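Local coordinates for protein Pre-mRNA-processing-splicing factor 8 (Cryptococcus gattii serotype B, PDB 6MWY) that probably excises itself from its host splicing factor by protein splicing, joining the flanking segments, as expected of an intein, at residues 49-54 / 68-73; 75-80 / 197-202; 96-101 / 176-181; 109-114 / 153-158. All blocks are in the same frame, centred on the assembly; numbering follows the deposited sequence.

From the N terminus, interaction 1 comes first: 68-73 folds back on 49-54 and closes a short loop before interaction 2 opens. Interaction 2 then brings 197-202 to 75-80, spanning most of the chain. Inside that span lies interaction 3 (96-101 with 176-181), and inside interaction 3 lies interaction 4 (109-114 with 153-158), so the last three nest and none cross. Interactions 1 and 2 meet in the four-stranded antiparallel sheet, where strand 69-71 neighbours strand 77-88. Interactions 3 and 4 belong to the six-stranded sheet, joined by the neighbouring strands 155-159 and 176-185. Leu-202 against Ser-110 brings interactions 2 and 4 together.

Interaction 1: residues 49-54 / 68-73; sequences TRLLRA and DQLLGP
Ala-54 meets Gln-69 through both backbone and side chain. Ala-54 N donates to Gln-69 O at 2.8 Å, and Ala-54 CB lies 3.6 Å from Gln-69 CB, a closeness that suits a side chain of one methyl. On the other side of the Arg-53/Leu-70 bridge, Leu-71 N makes a weak hydrogen bond to Leu-52 O, 3.0 Å long. The strand segments 50-52 and 69-71 run at 89° to each other, consistent with the backbones sharing a single bridge.

Leucines fill the rest of the contact. Leu-52 and Leu-71 lie side by side and point the same way, with Leu-52 CD1 4.0 Å from Leu-71 CD2; the branch of Leu-71 is set there by a CG anti to the backbone N (chi1 -176°). A looser touch joins Leu-51 CD1 to Leu-70 CD1 at 4.2 Å. The polar end of Gln-69 leaves the interface: its chain bends at the second torsion, and NE2 is bound by Gly-67 O and Thr-79 OG1.

Both segments belong to the Hint (Hedgehog/intein) region, and this packing of short strands is consistent with its all-beta fold. Strand 50-52 pairs with strand 58-60 in a two-stranded sheet, while 69-71 is an outermost strand of the four-stranded sheet, next to 77-88. Leu-70 packs on Ile-59 and Leu-71 on Leu-204, so both extend the contact into their neighbours.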
loop_
_atom_site.group_PDB
_atom_site.type_symbol
_atom_site.label_atom_id
_atom_site.label_comp_id
_atom_site.label_asym_id
_atom_site.label_seq_id
_atom_site.Cartn_x
_atom_site.Cartn_y
_atom_site.Cartn_z
ATOM N N THR A 49 2.232 3.391 9.858
ATOM C CA THR A 49 1.120 2.833 9.103
ATOM C C THR A 49 0.543 1.632 9.839
ATOM O O THR A 49 1.281 0.742 10.272
ATOM C CB THR A 49 1.590 2.423 7.708
ATOM O OG1 THR A 49 2.287 3.518 7.101
ATOM C CG2 THR A 49 0.410 2.026 6.836
ATOM N N ARG A 50 -0.776 1.607 9.988
ATOM C CA ARG A 50 -1.454 0.555 10.730
ATOM C C ARG A 50 -2.029 -0.458 9.745
ATOM O O ARG A 50 -2.766 -0.089 8.825
ATOM C CB ARG A 50 -2.545 1.148 11.624
ATOM C CG ARG A 50 -2.015 2.062 12.733
ATOM C CD ARG A 50 -2.816 3.353 12.832
ATOM N NE ARG A 50 -4.254 3.106 12.821
ATOM C CZ ARG A 50 -5.152 3.973 12.366
ATOM N NH1 ARG A 50 -4.760 5.144 11.881
ATOM N NH2 ARG A 50 -6.442 3.668 12.392
ATOM N N LEU A 51 -1.666 -1.724 9.927
ATOM C CA LEU A 51 -2.169 -2.837 9.137
ATOM C C LEU A 51 -3.102 -3.684 9.991
ATOM O O LEU A 51 -3.138 -3.565 11.218
ATOM C CB LEU A 51 -1.016 -3.695 8.603
ATOM C CG LEU A 51 0.153 -2.915 7.999
ATOM C CD1 LEU A 51 1.290 -3.849 7.617
ATOM C CD2 LEU A 51 -0.313 -2.105 6.802
ATOM N N LEU A 52 -3.855 -4.554 9.326
ATOM C CA LEU A 52 -4.793 -5.449 9.990
ATOM C C LEU A 52 -4.139 -6.806 10.210
ATOM O O LEU A 52 -3.584 -7.391 9.276
ATOM C CB LEU A 52 -6.072 -5.610 9.166
ATOM C CG LEU A 52 -6.977 -4.386 9.034
ATOM C CD1 LEU A 52 -8.208 -4.720 8.211
ATOM C CD2 LEU A 52 -7.377 -3.882 10.405
ATOM N N ARG A 53 -4.200 -7.300 11.444
ATOM C CA ARG A 53 -3.738 -8.652 11.702
ATOM C C ARG A 53 -4.759 -9.658 11.173
ATOM O O ARG A 53 -5.825 -9.297 10.664
ATOM C CB ARG A 53 -3.499 -8.872 13.195
ATOM C CG ARG A 53 -2.640 -7.806 13.854
ATOM C CD ARG A 53 -2.534 -8.046 15.352
ATOM N NE ARG A 53 -1.289 -8.710 15.725
ATOM C CZ ARG A 53 -0.332 -8.139 16.448
ATOM N NH1 ARG A 53 -0.484 -6.897 16.886
ATOM N NH2 ARG A 53 0.772 -8.813 16.743
ATOM N N ALA A 54 -4.424 -10.944 11.303
ATOM C CA ALA A 54 -5.323 -11.985 10.816
ATOM C C ALA A 54 -6.638 -12.001 11.584
ATOM O O ALA A 54 -7.667 -12.426 11.044
ATOM C CB ALA A 54 -4.641 -13.351 10.896
ATOM N N ASP A 68 4.541 -13.077 11.398
ATOM C CA ASP A 68 3.304 -12.477 11.879
ATOM C C ASP A 68 2.167 -12.720 10.894
ATOM O O ASP A 68 2.377 -12.866 9.685
ATOM C CB ASP A 68 3.488 -10.975 12.111
ATOM C CG ASP A 68 4.096 -10.663 13.467
ATOM O OD1 ASP A 68 3.931 -11.482 14.394
ATOM O OD2 ASP A 68 4.732 -9.597 13.607
ATOM N N GLN A 69 0.947 -12.759 11.424
ATOM C CA GLN A 69 -0.243 -13.088 10.648
ATOM C C GLN A 69 -1.000 -11.806 10.321
ATOM O O GLN A 69 -1.610 -11.191 11.201
ATOM C CB GLN A 69 -1.124 -14.075 11.409
ATOM C CG GLN A 69 -0.446 -15.405 11.690
ATOM C CD GLN A 69 0.012 -16.096 10.421
ATOM O OE1 GLN A 69 -0.805 -16.512 9.600
ATOM N NE2 GLN A 69 1.325 -16.214 10.250
ATOM N N LEU A 70 -0.961 -11.414 9.053
ATOM C CA LEU A 70 -1.708 -10.274 8.547
ATOM C C LEU A 70 -2.972 -10.751 7.839
ATOM O O LEU A 70 -3.202 -11.948 7.651
ATOM C CB LEU A 70 -0.844 -9.440 7.598
ATOM C CG LEU A 70 0.466 -8.899 8.170
ATOM C CD1 LEU A 70 1.141 -7.977 7.164
ATOM C CD2 LEU A 70 0.235 -8.185 9.494
ATOM N N LEU A 71 -3.789 -9.788 7.424
ATOM C CA LEU A 71 -5.074 -10.060 6.795
ATOM C C LEU A 71 -5.010 -9.717 5.314
ATOM O O LEU A 71 -4.589 -8.616 4.943
ATOM C CB LEU A 71 -6.189 -9.261 7.472
ATOM C CG LEU A 71 -7.605 -9.537 6.968
ATOM C CD1 LEU A 71 -7.944 -11.010 7.105
ATOM C CD2 LEU A 71 -8.601 -8.680 7.728
ATOM N N GLY A 72 -5.432 -10.659 4.476
ATOM C CA GLY A 72 -5.473 -10.451 3.050
ATOM C C GLY A 72 -6.814 -9.913 2.598
ATOM O O GLY A 72 -7.787 -9.877 3.358
ATOM N N PRO A 73 -6.893 -9.482 1.334
ATOM C CA PRO A 73 -8.146 -8.902 0.827
ATOM C C PRO A 73 -9.280 -9.906 0.681
ATOM O O PRO A 73 -10.435 -9.481 0.541
ATOM C CB PRO A 73 -7.738 -8.326 -0.536
ATOM C CG PRO A 73 -6.554 -9.146 -0.945
ATOM C CD PRO A 73 -5.821 -9.468 0.325
#

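Interaction 2: residues 75-80 / 197-202; sequences GTSRTA and VDKDSL
Arg-78 meets Val-197 first: its CB lies 3.5 Å from Val-197 CG1, the side chains crossing at about a right angle. CG lies near the same methyl and Leu-202 O, and after the bend at chi2 (-64°) CD touches both Val-197 CG1 and Asp-198 O. At the turn, NE makes a weak hydrogen bond to Asp-200 OD2, and NH2 completes a salt bridge with that oxygen at 2.6 Å. Leu-202 N reaches OD2 from the opposite face of the carboxylate, closing an Asx turn that helps position the acid. NH1 binds Ser-77 O at 3.0 Å and also pairs with Asp-74. Lys-199 NZ approaches Ser-77 O from the other face of that carbonyl at 3.1 Å, while Lys-199 CD lies over the guanidinium, a use of both the methylenes and the amine of lysine. Beside the arginine, Asp-198 OD1 takes the Thr-79 N-H almost straight (2.8 Å, 173°).

Asp-198 to Ser-201 form a type II' beta turn. Segment 197-202 joins strand 190-197 to strand 202-204, and Val-197 makes a non-hydrogen-bonded antiparallel pair with Ala-80 of strand 77-88. Pro-73 packs on Arg-78, and Leu-202 reaches Val-210 and His-212 in strand 210-212.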
loop_
_atom_site.group_PDB
_atom_site.type_symbol
_atom_site.label_atom_id
_atom_site.label_comp_id
_atom_site.label_asym_id
_atom_site.label_seq_id
_atom_site.Cartn_x
_atom_site.Cartn_y
_atom_site.Cartn_z
ATOM N N GLY A 75 -9.966 -12.200 3.045
ATOM C CA GLY A 75 -10.324 -12.625 4.377
ATOM C C GLY A 75 -9.428 -13.689 4.972
ATOM O O GLY A 75 -9.369 -13.811 6.200
ATOM N N THR A 76 -8.731 -14.465 4.147
ATOM C CA THR A 76 -7.856 -15.501 4.671
ATOM C C THR A 76 -6.524 -14.891 5.114
ATOM O O THR A 76 -6.215 -13.729 4.836
ATOM C CB THR A 76 -7.645 -16.607 3.634
ATOM O OG1 THR A 76 -7.305 -17.829 4.301
ATOM C CG2 THR A 76 -6.535 -16.244 2.664
ATOM N N SER A 77 -5.732 -15.695 5.824
ATOM C CA SER A 77 -4.561 -15.194 6.527
ATOM C C SER A 77 -3.394 -14.949 5.567
ATOM O O SER A 77 -3.386 -15.397 4.418
ATOM C CB SER A 77 -4.141 -16.172 7.622
ATOM O OG SER A 77 -3.683 -17.393 7.064
ATOM N N ARG A 78 -2.393 -14.224 6.070
ATOM C CA ARG A 78 -1.153 -13.946 5.359
ATOM C C ARG A 78 0.006 -14.055 6.337
ATOM O O ARG A 78 -0.123 -13.692 7.508
ATOM C CB ARG A 78 -1.146 -12.542 4.740
ATOM C CG ARG A 78 -2.161 -12.309 3.646
ATOM C CD ARG A 78 -1.905 -13.197 2.439
ATOM N NE ARG A 78 -2.755 -12.818 1.316
ATOM C CZ ARG A 78 -4.053 -13.089 1.246
ATOM N NH1 ARG A 78 -4.649 -13.737 2.235
ATOM N NH2 ARG A 78 -4.760 -12.705 0.193
ATOM N N THR A 79 1.149 -14.530 5.849
ATOM C CA THR A 79 2.349 -14.663 6.666
ATOM C C THR A 79 3.406 -13.692 6.161
ATOM O O THR A 79 3.778 -13.730 4.984
ATOM C CB THR A 79 2.887 -16.095 6.642
ATOM O OG1 THR A 79 1.899 -16.988 7.170
ATOM C CG2 THR A 79 4.144 -16.195 7.489
ATOM N N ALA A 80 3.885 -12.828 7.052
ATOM C CA ALA A 80 4.930 -11.872 6.727
ATOM C C ALA A 80 6.305 -12.470 6.996
ATOM O O ALA A 80 6.494 -13.243 7.940
ATOM C CB ALA A 80 4.759 -10.587 7.539
ATOM N N VAL A 197 4.926 -11.026 1.614
ATOM C CA VAL A 197 3.691 -11.694 2.008
ATOM C C VAL A 197 3.450 -12.874 1.076
ATOM O O VAL A 197 3.685 -12.778 -0.135
ATOM C CB VAL A 197 2.491 -10.723 1.980
ATOM C CG1 VAL A 197 1.206 -11.444 2.326
ATOM C CG2 VAL A 197 2.721 -9.569 2.938
ATOM N N ASP A 198 2.971 -13.980 1.640
ATOM C CA ASP A 198 2.702 -15.187 0.869
ATOM C C ASP A 198 1.393 -15.045 0.091
ATOM O O ASP A 198 0.747 -13.993 0.080
ATOM C CB ASP A 198 2.666 -16.405 1.786
ATOM C CG ASP A 198 1.706 -16.226 2.945
ATOM O OD1 ASP A 198 1.217 -15.091 3.142
ATOM O OD2 ASP A 198 1.441 -17.213 3.663
ATOM N N LYS A 199 0.992 -16.138 -0.562
ATOM C CA LYS A 199 -0.230 -16.218 -1.354
ATOM C C LYS A 199 -0.234 -15.143 -2.434
ATOM O O LYS A 199 0.759 -14.985 -3.154
ATOM C CB LYS A 199 -1.456 -16.120 -0.443
ATOM C CG LYS A 199 -1.413 -17.109 0.714
ATOM C CD LYS A 199 -2.684 -17.085 1.551
ATOM C CE LYS A 199 -2.666 -18.224 2.570
ATOM N NZ LYS A 199 -3.891 -18.305 3.415
ATOM N N ASP A 200 -1.330 -14.394 -2.558
ATOM C CA ASP A 200 -1.433 -13.396 -3.619
ATOM C C ASP A 200 -0.589 -12.172 -3.283
ATOM O O ASP A 200 -0.573 -11.191 -4.035
ATOM C CB ASP A 200 -2.897 -13.010 -3.855
ATOM C CG ASP A 200 -3.575 -12.498 -2.601
ATOM O OD1 ASP A 200 -4.775 -12.155 -2.671
ATOM O OD2 ASP A 200 -2.906 -12.418 -1.549
ATOM N N SER A 201 0.107 -12.234 -2.145
ATOM C CA SER A 201 1.037 -11.199 -1.696
ATOM C C SER A 201 0.334 -9.865 -1.486
ATOM O O SER A 201 0.944 -8.800 -1.614
ATOM C CB SER A 201 2.210 -11.044 -2.669
ATOM O OG SER A 201 1.784 -10.459 -3.889
ATOM N N LEU A 202 -0.955 -9.925 -1.169
ATOM C CA LEU A 202 -1.759 -8.751 -0.886
ATOM C C LEU A 202 -2.208 -8.793 0.566
ATOM O O LEU A 202 -2.518 -9.863 1.099
ATOM C CB LEU A 202 -2.973 -8.680 -1.816
ATOM C CG LEU A 202 -2.701 -8.528 -3.313
ATOM C CD1 LEU A 202 -4.010 -8.376 -4.066
ATOM C CD2 LEU A 202 -1.787 -7.344 -3.577
#

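Interaction 3: residues 96-101 / 176-181; sequences DELEDL and TLLHIM
Asp-96 and Leu-98 touch Leu-178 and Met-181 in a surface van der Waals contact, where the loop after strand 91-95 lies against strand 176-185 of the six-stranded sheet. Packing alone joins the two segments here. Asp-96 CB is 3.6 Å from the SE of Met-181, which is a selenomethionine. The long, flexible chain of that residue bends at its third torsion (-51°) and brings CE to 3.7 Å from Asp-96 CA. The carboxylate of Asp-96 turns toward the strand, where OD1 lies 3.2 Å from His-179 O, two acceptors not hydrogen-bonded to each other. Its OD2 stands 4.3 Å from His-179 ND1.

The apolar part of the contact is leucine on leucine: Leu-98 CD1 and Leu-178 CD1 are 3.6 Å apart, the two side chains crossing at about a right angle. Glu-97 reverses the loop at backbone angles resembling those of a classic gamma turn, spanned by a hydrogen bond from Leu-98 N to Asp-96 O, and its OE1 lies beside Leu-178 CD2.

Around this, Met-181 forms a backbone hydrogen bond with Lys-94 of strand 91-95, and Leu-178 with Leu-157 of strand 155-159. Leu-98 also packs on Arg-159, Arg-205 and Asp-207, while the loop runs on into strand 101-103, an outermost strand of the sheet.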
loop_
_atom_site.group_PDB
_atom_site.type_symbol
_atom_site.label_atom_id
_atom_site.label_comp_id
_atom_site.label_asym_id
_atom_site.label_seq_id
_atom_site.Cartn_x
_atom_site.Cartn_y
_atom_site.Cartn_z
ATOM N N ASP A 96 -8.568 10.769 -1.794
ATOM C CA ASP A 96 -9.688 11.433 -1.147
ATOM C C ASP A 96 -10.225 10.582 0.003
ATOM O O ASP A 96 -10.059 9.360 0.038
ATOM C CB ASP A 96 -10.795 11.731 -2.160
ATOM C CG ASP A 96 -11.096 10.551 -3.060
ATOM O OD1 ASP A 96 -10.387 9.527 -2.958
ATOM O OD2 ASP A 96 -12.040 10.648 -3.871
ATOM N N GLU A 97 -10.858 11.263 0.963
ATOM C CA GLU A 97 -11.430 10.649 2.160
ATOM C C GLU A 97 -10.381 9.939 3.011
ATOM O O GLU A 97 -10.174 10.297 4.176
ATOM C CB GLU A 97 -12.544 9.665 1.788
ATOM C CG GLU A 97 -13.711 10.285 1.044
ATOM C CD GLU A 97 -13.871 9.714 -0.349
ATOM O OE1 GLU A 97 -12.877 9.186 -0.889
ATOM O OE2 GLU A 97 -14.990 9.783 -0.899
ATOM N N LEU A 98 -9.718 8.936 2.441
ATOM C CA LEU A 98 -8.846 8.066 3.217
ATOM C C LEU A 98 -7.519 8.739 3.557
ATOM O O LEU A 98 -7.091 9.701 2.911
ATOM C CB LEU A 98 -8.579 6.767 2.460
ATOM C CG LEU A 98 -9.626 5.669 2.643
ATOM C CD1 LEU A 98 -9.082 4.355 2.113
ATOM C CD2 LEU A 98 -10.058 5.547 4.106
ATOM N N GLU A 99 -6.870 8.210 4.595
ATOM C CA GLU A 99 -5.564 8.699 5.016
ATOM C C GLU A 99 -4.536 8.456 3.918
ATOM O O GLU A 99 -4.634 7.485 3.161
ATOM C CB GLU A 99 -5.148 7.998 6.314
ATOM C CG GLU A 99 -3.723 8.239 6.772
ATOM C CD GLU A 99 -3.294 7.253 7.842
ATOM O OE1 GLU A 99 -4.116 6.388 8.215
ATOM O OE2 GLU A 99 -2.138 7.336 8.307
ATOM N N ASP A 100 -3.548 9.349 3.826
ATOM C CA ASP A 100 -2.549 9.258 2.766
ATOM C C ASP A 100 -1.787 7.944 2.845
ATOM O O ASP A 100 -1.783 7.284 3.890
ATOM C CB ASP A 100 -1.573 10.435 2.833
ATOM C CG ASP A 100 -2.245 11.765 2.567
ATOM O OD1 ASP A 100 -3.427 11.765 2.163
ATOM O OD2 ASP A 100 -1.591 12.812 2.765
ATOM N N LEU A 101 -1.147 7.554 1.746
ATOM C CA LEU A 101 -0.326 6.351 1.699
ATOM C C LEU A 101 1.122 6.764 1.469
ATOM O O LEU A 101 1.461 7.266 0.394
ATOM C CB LEU A 101 -0.800 5.405 0.597
ATOM C CG LEU A 101 -0.027 4.095 0.467
ATOM C CD1 LEU A 101 -0.144 3.288 1.747
ATOM C CD2 LEU A 101 -0.513 3.286 -0.723
ATOM N N THR A 176 -14.831 -1.013 -3.394
ATOM C CA THR A 176 -14.889 0.440 -3.452
ATOM C C THR A 176 -13.657 0.974 -4.172
ATOM O O THR A 176 -12.536 0.526 -3.919
ATOM C CB THR A 176 -14.971 1.035 -2.044
ATOM O OG1 THR A 176 -16.041 0.415 -1.322
ATOM C CG2 THR A 176 -15.208 2.540 -2.100
ATOM N N LEU A 177 -13.872 1.926 -5.077
ATOM C CA LEU A 177 -12.791 2.577 -5.806
ATOM C C LEU A 177 -12.518 3.951 -5.210
ATOM O O LEU A 177 -13.433 4.622 -4.721
ATOM C CB LEU A 177 -13.120 2.706 -7.298
ATOM C CG LEU A 177 -12.951 1.454 -8.162
ATOM C CD1 LEU A 177 -11.634 0.762 -7.837
ATOM C CD2 LEU A 177 -14.127 0.505 -7.997
ATOM N N LEU A 178 -11.253 4.364 -5.255
ATOM C CA LEU A 178 -10.793 5.612 -4.662
ATOM C C LEU A 178 -9.864 6.303 -5.647
ATOM O O LEU A 178 -8.932 5.678 -6.161
ATOM C CB LEU A 178 -10.056 5.354 -3.343
ATOM C CG LEU A 178 -10.761 4.441 -2.341
ATOM C CD1 LEU A 178 -9.760 3.792 -1.400
ATOM C CD2 LEU A 178 -11.803 5.225 -1.565
ATOM N N HIS A 179 -10.107 7.583 -5.906
ATOM C CA HIS A 179 -9.300 8.316 -6.871
ATOM C C HIS A 179 -7.993 8.775 -6.239
ATOM O O HIS A 179 -7.978 9.305 -5.123
ATOM C CB HIS A 179 -10.066 9.519 -7.418
ATOM C CG HIS A 179 -11.244 9.152 -8.264
ATOM N ND1 HIS A 179 -12.449 8.755 -7.726
ATOM C CD2 HIS A 179 -11.400 9.112 -9.608
ATOM C CE1 HIS A 179 -13.299 8.490 -8.703
ATOM N NE2 HIS A 179 -12.687 8.697 -9.855
ATOM N N ILE A 180 -6.894 8.559 -6.958
ATOM C CA ILE A 180 -5.598 9.107 -6.578
ATOM C C ILE A 180 -5.555 10.563 -7.030
ATOM O O ILE A 180 -5.607 10.852 -8.230
ATOM C CB ILE A 180 -4.448 8.298 -7.195
ATOM C CG1 ILE A 180 -4.514 6.841 -6.738
ATOM C CG2 ILE A 180 -3.102 8.922 -6.848
ATOM C CD1 ILE A 180 -3.498 5.942 -7.418
HETATM N N MSE A 181 -5.470 11.480 -6.074
HETATM C CA MSE A 181 -5.548 12.905 -6.383
HETATM C C MSE A 181 -4.179 13.574 -6.405
HETATM O O MSE A 181 -3.984 14.556 -7.118
HETATM C CB MSE A 181 -6.458 13.614 -5.377
HETATM C CG MSE A 181 -7.865 13.051 -5.307
HETATM SE SE MSE A 181 -9.055 14.148 -4.222
HETATM C CE MSE A 181 -7.958 14.302 -2.614
#

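Interaction 4: residues 109-114 / 153-158; sequences LSLYKE and QKYRLF
Tyr-112 turns the edge of its ring to the face of Phe-158 in a T-shaped pair, with centroids 4.8 Å apart and planes at 74°. Tyr-112 CE2 stands over the Phe-158 ring, displaced toward its rim. The phenylalanine is held for this by a CG set between the backbone N and the carbonyl carbon (chi1 72°), and Ser-110 O lies at the edge of the same ring.

On the other face of the strands, Lys-113 and Tyr-155 run side by side in the same direction. Lys-113 CG lies over one face of the Tyr-155 ring, toward its rim, and Lys-113 CD is 3.8 Å from Tyr-155 CZ, so the methylenes pack as apolar surface on the ring. Leu-111 crosses Tyr-155 at about a right angle, CD1 being 3.8 Å from Tyr-155 CD2, while Leu-111 CD2 meets Leu-157 CD2 at 3.5 Å.

Strands 108-113 and 155-159 are antiparallel neighbours in the six-stranded sheet, set between 176-185 and 135-140. Tyr-112 and Arg-156 form a hydrogen-bonded pair, with Tyr-112 N to Arg-156 O and Arg-156 N to Tyr-112 O both 2.7 Å; Lys-113 and Tyr-155 follow as a non-hydrogen-bonded pair.

Where strand 108-113 runs out, Arg-156 NH1 forms a salt bridge with Glu-114 OE2, its exact length doubtful, the carboxylate and guanidinium planes at 81°. Arg-156 NH2 binds Gln-153 O and Tyr-155 O, both near the guanidinium plane, which fixes the group's rotation. The hydroxyl of Tyr-155 is hydrogen-bonded to Glu-151.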
loop_
_atom_site.group_PDB
_atom_site.type_symbol
_atom_site.label_atom_id
_atom_site.label_comp_id
_atom_site.label_asym_id
_atom_site.label_seq_id
_atom_site.Cartn_x
_atom_site.Cartn_y
_atom_site.Cartn_z
ATOM N N LEU A 109 1.972 -0.554 -6.191
ATOM C CA LEU A 109 0.581 -0.199 -5.973
ATOM C C LEU A 109 -0.309 -1.161 -6.744
ATOM O O LEU A 109 -0.069 -1.423 -7.932
ATOM C CB LEU A 109 0.305 1.234 -6.431
ATOM C CG LEU A 109 1.216 2.331 -5.883
ATOM C CD1 LEU A 109 1.002 3.629 -6.647
ATOM C CD2 LEU A 109 0.955 2.527 -4.402
ATOM N N SER A 110 -1.330 -1.680 -6.064
ATOM C CA SER A 110 -2.384 -2.483 -6.676
ATOM C C SER A 110 -3.552 -1.551 -6.972
ATOM O O SER A 110 -4.281 -1.147 -6.060
ATOM C CB SER A 110 -2.789 -3.619 -5.744
ATOM O OG SER A 110 -1.718 -4.527 -5.557
ATOM N N LEU A 111 -3.732 -1.201 -8.245
ATOM C CA LEU A 111 -4.686 -0.189 -8.671
ATOM C C LEU A 111 -5.668 -0.775 -9.683
ATOM O O LEU A 111 -5.484 -1.879 -10.208
ATOM C CB LEU A 111 -3.962 1.017 -9.278
ATOM C CG LEU A 111 -2.789 1.641 -8.519
ATOM C CD1 LEU A 111 -2.213 2.803 -9.308
ATOM C CD2 LEU A 111 -3.223 2.099 -7.142
ATOM N N TYR A 112 -6.721 -0.006 -9.957
ATOM C CA TYR A 112 -7.668 -0.307 -11.018
ATOM C C TYR A 112 -7.580 0.779 -12.077
ATOM O O TYR A 112 -7.408 1.957 -11.756
ATOM C CB TYR A 112 -9.095 -0.407 -10.490
ATOM C CG TYR A 112 -9.467 -1.785 -10.009
ATOM C CD1 TYR A 112 -9.779 -2.792 -10.910
ATOM C CD2 TYR A 112 -9.508 -2.082 -8.653
ATOM C CE1 TYR A 112 -10.121 -4.057 -10.478
ATOM C CE2 TYR A 112 -9.850 -3.344 -8.209
ATOM C CZ TYR A 112 -10.155 -4.327 -9.127
ATOM O OH TYR A 112 -10.495 -5.586 -8.690
ATOM N N LYS A 113 -7.707 0.380 -13.336
ATOM C CA LYS A 113 -7.557 1.286 -14.463
ATOM C C LYS A 113 -8.821 1.261 -15.311
ATOM O O LYS A 113 -9.447 0.208 -15.481
ATOM C CB LYS A 113 -6.331 0.906 -15.304
ATOM C CG LYS A 113 -6.094 1.782 -16.523
ATOM C CD LYS A 113 -4.714 1.527 -17.117
ATOM C CE LYS A 113 -4.527 2.239 -18.452
ATOM N NZ LYS A 113 -3.243 1.843 -19.103
ATOM N N GLU A 114 -9.194 2.426 -15.841
ATOM C CA GLU A 114 -10.439 2.568 -16.586
ATOM C C GLU A 114 -10.399 1.806 -17.906
ATOM O O GLU A 114 -9.376 1.210 -18.259
ATOM C CB GLU A 114 -10.729 4.045 -16.858
ATOM C CG GLU A 114 -10.866 4.910 -15.616
ATOM C CD GLU A 114 -10.947 6.384 -15.961
ATOM O OE1 GLU A 114 -10.563 6.738 -17.094
ATOM O OE2 GLU A 114 -11.396 7.183 -15.113
ATOM N N GLN A 153 -4.981 9.903 -13.768
ATOM C CA GLN A 153 -6.382 10.055 -13.397
ATOM C C GLN A 153 -7.228 8.834 -13.740
ATOM O O GLN A 153 -8.342 8.713 -13.219
ATOM C CB GLN A 153 -6.964 11.298 -14.071
ATOM C CG GLN A 153 -6.434 12.601 -13.500
ATOM C CD GLN A 153 -6.806 13.805 -14.340
ATOM O OE1 GLN A 153 -7.446 13.673 -15.384
ATOM N NE2 GLN A 153 -6.402 14.987 -13.891
ATOM N N LYS A 154 -6.737 7.934 -14.592
ATOM C CA LYS A 154 -7.469 6.719 -14.925
ATOM C C LYS A 154 -7.280 5.610 -13.899
ATOM O O LYS A 154 -7.869 4.536 -14.062
ATOM C CB LYS A 154 -7.049 6.197 -16.301
ATOM C CG LYS A 154 -7.232 7.183 -17.440
ATOM C CD LYS A 154 -7.200 6.478 -18.790
ATOM C CE LYS A 154 -5.914 5.684 -18.978
ATOM N NZ LYS A 154 -5.859 4.995 -20.300
ATOM N N TYR A 155 -6.480 5.835 -12.861
ATOM C CA TYR A 155 -6.154 4.802 -11.891
ATOM C C TYR A 155 -6.925 5.012 -10.597
ATOM O O TYR A 155 -7.301 6.133 -10.247
ATOM C CB TYR A 155 -4.653 4.778 -11.606
ATOM C CG TYR A 155 -3.827 4.307 -12.779
ATOM C CD1 TYR A 155 -3.425 5.193 -13.766
ATOM C CD2 TYR A 155 -3.460 2.974 -12.904
ATOM C CE1 TYR A 155 -2.675 4.767 -14.843
ATOM C CE2 TYR A 155 -2.709 2.538 -13.977
ATOM C CZ TYR A 155 -2.320 3.440 -14.944
ATOM O OH TYR A 155 -1.573 3.011 -16.016
ATOM N N ARG A 156 -7.166 3.912 -9.890
ATOM C CA ARG A 156 -7.902 3.948 -8.636
ATOM C C ARG A 156 -7.233 3.023 -7.636
ATOM O O ARG A 156 -6.901 1.883 -7.971
ATOM C CB ARG A 156 -9.364 3.515 -8.823
ATOM C CG ARG A 156 -10.093 4.153 -9.988
ATOM C CD ARG A 156 -10.658 5.513 -9.638
ATOM N NE ARG A 156 -11.436 6.032 -10.756
ATOM C CZ ARG A 156 -10.916 6.703 -11.777
ATOM N NH1 ARG A 156 -11.698 7.129 -12.758
ATOM N NH2 ARG A 156 -9.613 6.952 -11.815
ATOM N N LEU A 157 -7.030 3.516 -6.418
ATOM C CA LEU A 157 -6.807 2.615 -5.302
ATOM C C LEU A 157 -8.127 1.924 -4.962
ATOM O O LEU A 157 -9.204 2.357 -5.379
ATOM C CB LEU A 157 -6.262 3.377 -4.091
ATOM C CG LEU A 157 -4.844 3.957 -4.174
ATOM C CD1 LEU A 157 -4.713 5.213 -3.321
ATOM C CD2 LEU A 157 -3.808 2.927 -3.744
ATOM N N PHE A 158 -8.048 0.832 -4.209
ATOM C CA PHE A 158 -9.274 0.116 -3.893
ATOM C C PHE A 158 -9.146 -0.573 -2.544
ATOM O O PHE A 158 -8.047 -0.868 -2.070
ATOM C CB PHE A 158 -9.641 -0.889 -4.998
ATOM C CG PHE A 158 -8.750 -2.097 -5.052
ATOM C CD1 PHE A 158 -7.482 -2.021 -5.605
ATOM C CD2 PHE A 158 -9.193 -3.317 -4.572
ATOM C CE1 PHE A 158 -6.668 -3.138 -5.661
ATOM C CE2 PHE A 158 -8.387 -4.435 -4.626
ATOM C CZ PHE A 158 -7.122 -4.347 -5.170
#